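Local atomic coordinates of leucine aminopeptidase 1 (Caenorhabditis elegans, PDB entry 2HC9), a protein that releases N-terminal amino acids, preferably leucine, from peptides as a zinc-dependent M17 aminopeptidase and probably acts as a digestive enzyme. Residues S169-D178 with D466-A474. The protein carries 1 engineered substitution. Residues are numbered along the deposited sequence; the frame is centred on the assembly and turned at random. Where two conformers were deposited one is given.
Sequences SVRETARLID and DRGTGYGPA. With SO4 (sulfate ion), chain E.
The carboxylate of D178 ties the last turn of its helix to the strand 467-468. Its OD1 takes the backbone N-H of G468 on the syn lone pair, N to OD1 2.8 Å and nearly straight at 176°. OD2 forms a salt bridge with R467 NH1 (3.0 Å), which comes from above the carboxylate plane; the carboxylate and guanidinium planes are 58° apart. One water donates to OD2 and to G468 O, another to OD1 and to D466 O. R467, bent at chi2 (-68°), turns its NE and NH2 to a sulfate probably taken from the crystallisation liquor, while NH1 also reaches F134 O.

Further along, the lack of side chains on G468 and G470 lets the loop lie close against the helix: I177 CG2 is 3.9 Å from G468 CA, G470 CA sits 3.6 Å from V170 O in a CH···O contact, and A174 CB rests on G468 O. T173 OG1, beside its own backbone N, hydrogen-bonds back to S169 O at 2.8 Å and makes a close contact with the ring carbon P473 CG at 3.3 Å. P473, which follows the N-cap residue G472, also packs its ring on S169 CB.

The loop thus runs along helix 157-178 in the M17 catalytic region, leading from the hairpin 463-468 into helix 473-480, with helix 277-290 touching S169, T173 and P473.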
# COMPACT_ATOMS: atom_id res chain seq x y z
N SER A 169 15.68 39.89 -5.47
CA SER A 169 14.86 39.03 -6.34
C SER A 169 14.85 37.60 -5.79
O SER A 169 13.80 36.93 -5.79
CB SER A 169 15.41 39.06 -7.77
OG SER A 169 14.92 40.19 -8.48
N VAL A 170 16.01 37.14 -5.32
CA VAL A 170 16.16 35.82 -4.68
C VAL A 170 15.25 35.72 -3.46
O VAL A 170 14.43 34.78 -3.34
CB VAL A 170 17.65 35.51 -4.33
CG1 VAL A 170 17.76 34.26 -3.42
CG2 VAL A 170 18.47 35.30 -5.65
N ARG A 171 15.36 36.70 -2.56
CA ARG A 171 14.54 36.67 -1.32
C ARG A 171 13.05 36.83 -1.58
O ARG A 171 12.23 36.25 -0.86
CB ARG A 171 15.04 37.71 -0.32
CG ARG A 171 16.44 37.40 0.17
CD ARG A 171 16.95 38.53 1.09
NE ARG A 171 16.28 38.55 2.39
CZ ARG A 171 15.84 39.65 3.02
NH1 ARG A 171 15.94 40.87 2.45
NH2 ARG A 171 15.28 39.53 4.21
N GLU A 172 12.69 37.62 -2.59
CA GLU A 172 11.28 37.75 -2.99
C GLU A 172 10.70 36.45 -3.55
O GLU A 172 9.59 36.06 -3.20
CB GLU A 172 11.12 38.87 -4.05
CG GLU A 172 11.20 40.31 -3.43
CD GLU A 172 9.99 40.59 -2.57
OE1 GLU A 172 8.96 41.00 -3.14
OE2 GLU A 172 10.04 40.32 -1.34
N THR A 173 11.45 35.80 -4.43
CA THR A 173 11.03 34.49 -4.97
C THR A 173 10.75 33.54 -3.80
O THR A 173 9.69 32.90 -3.75
CB THR A 173 12.16 33.86 -5.84
OG1 THR A 173 12.45 34.73 -6.93
CG2 THR A 173 11.70 32.51 -6.43
N ALA A 174 11.70 33.43 -2.87
CA ALA A 174 11.56 32.56 -1.70
C ALA A 174 10.38 32.96 -0.80
O ALA A 174 9.65 32.10 -0.31
CB ALA A 174 12.86 32.52 -0.89
N ARG A 175 10.20 34.27 -0.57
CA ARG A 175 9.05 34.74 0.22
C ARG A 175 7.72 34.29 -0.38
O ARG A 175 6.81 33.81 0.35
CB ARG A 175 9.06 36.29 0.31
CG ARG A 175 7.79 36.86 1.00
CD ARG A 175 7.79 38.39 1.05
NE ARG A 175 7.72 39.03 -0.27
CZ ARG A 175 6.61 39.16 -1.01
NH1 ARG A 175 5.44 38.69 -0.61
NH2 ARG A 175 6.68 39.79 -2.17
N LEU A 176 7.58 34.45 -1.70
CA LEU A 176 6.35 34.08 -2.39
C LEU A 176 6.13 32.57 -2.22
O LEU A 176 5.02 32.13 -1.95
CB LEU A 176 6.43 34.47 -3.89
CG LEU A 176 6.47 36.01 -4.13
CD1 LEU A 176 6.78 36.27 -5.63
CD2 LEU A 176 5.12 36.62 -3.76
N ILE A 177 7.20 31.79 -2.36
CA ILE A 177 7.12 30.34 -2.21
C ILE A 177 6.74 29.94 -0.78
O ILE A 177 5.89 29.05 -0.61
CB ILE A 177 8.46 29.68 -2.64
CG1 ILE A 177 8.56 29.76 -4.18
CG2 ILE A 177 8.59 28.20 -2.11
CD1 ILE A 177 9.98 29.45 -4.70
N ASP A 178 7.33 30.59 0.23
CA ASP A 178 7.13 30.16 1.64
C ASP A 178 5.76 30.55 2.18
O ASP A 178 5.32 29.99 3.17
CB ASP A 178 8.18 30.82 2.56
CG ASP A 178 9.60 30.34 2.30
OD1 ASP A 178 9.77 29.27 1.66
OD2 ASP A 178 10.54 31.02 2.76
N ASP A 466 12.50 23.23 4.73
CA ASP A 466 11.20 23.89 4.81
C ASP A 466 11.13 25.24 4.10
O ASP A 466 10.18 26.02 4.32
CB ASP A 466 10.83 24.09 6.29
CG ASP A 466 10.68 22.79 7.02
OD1 ASP A 466 10.29 21.81 6.38
OD2 ASP A 466 10.96 22.74 8.23
N ARG A 467 12.16 25.54 3.30
CA ARG A 467 12.31 26.87 2.74
C ARG A 467 12.55 26.87 1.23
O ARG A 467 13.31 26.06 0.73
CB ARG A 467 13.48 27.58 3.45
CG ARG A 467 13.14 27.94 4.91
CD ARG A 467 12.06 29.03 5.00
NE ARG A 467 11.97 29.62 6.34
CZ ARG A 467 11.21 30.68 6.65
NH1 ARG A 467 10.48 31.28 5.70
NH2 ARG A 467 11.22 31.17 7.89
N GLY A 468 11.90 27.80 0.54
CA GLY A 468 12.25 28.10 -0.84
C GLY A 468 13.70 28.55 -0.95
O GLY A 468 14.22 29.26 -0.07
N THR A 469 14.36 28.14 -2.03
CA THR A 469 15.74 28.60 -2.28
C THR A 469 15.79 29.92 -3.05
O THR A 469 16.85 30.56 -3.13
CB THR A 469 16.52 27.55 -3.10
OG1 THR A 469 15.74 27.22 -4.28
CG2 THR A 469 16.77 26.28 -2.27
N GLY A 470 14.68 30.31 -3.67
CA GLY A 470 14.74 31.45 -4.58
C GLY A 470 15.47 31.18 -5.89
O GLY A 470 16.12 32.07 -6.44
N TYR A 471 15.38 29.94 -6.38
CA TYR A 471 15.96 29.55 -7.66
C TYR A 471 15.32 30.31 -8.82
O TYR A 471 14.08 30.48 -8.86
CB TYR A 471 15.71 28.05 -7.85
CG TYR A 471 16.39 27.41 -9.04
CD1 TYR A 471 17.54 26.64 -8.87
CD2 TYR A 471 15.84 27.54 -10.32
CE1 TYR A 471 18.16 26.01 -9.98
CE2 TYR A 471 16.43 26.94 -11.42
CZ TYR A 471 17.58 26.19 -11.25
OH TYR A 471 18.12 25.58 -12.36
N GLY A 472 16.15 30.74 -9.77
CA GLY A 472 15.63 31.29 -11.02
C GLY A 472 16.23 32.66 -11.35
O GLY A 472 16.81 32.80 -12.42
N PRO A 473 16.09 33.66 -10.46
CA PRO A 473 16.72 34.98 -10.74
C PRO A 473 18.23 34.93 -11.02
O PRO A 473 18.70 35.59 -11.95
CB PRO A 473 16.42 35.79 -9.47
CG PRO A 473 15.10 35.17 -8.93
CD PRO A 473 15.25 33.69 -9.23
N ALA A 474 18.98 34.13 -10.27
CA ALA A 474 20.43 34.08 -10.51
C ALA A 474 20.69 33.42 -11.86
O ALA A 474 21.49 33.92 -12.65
CB ALA A 474 21.15 33.34 -9.37
S SO4 E . 14.36 29.57 9.32
O1 SO4 E . 15.60 30.34 9.21
O2 SO4 E . 13.23 30.46 9.61
O3 SO4 E . 14.16 28.84 8.06
O4 SO4 E . 14.41 28.60 10.43
O HOH W 1 13.18 30.85 1.98
O HOH W 2 8.48 26.99 2.28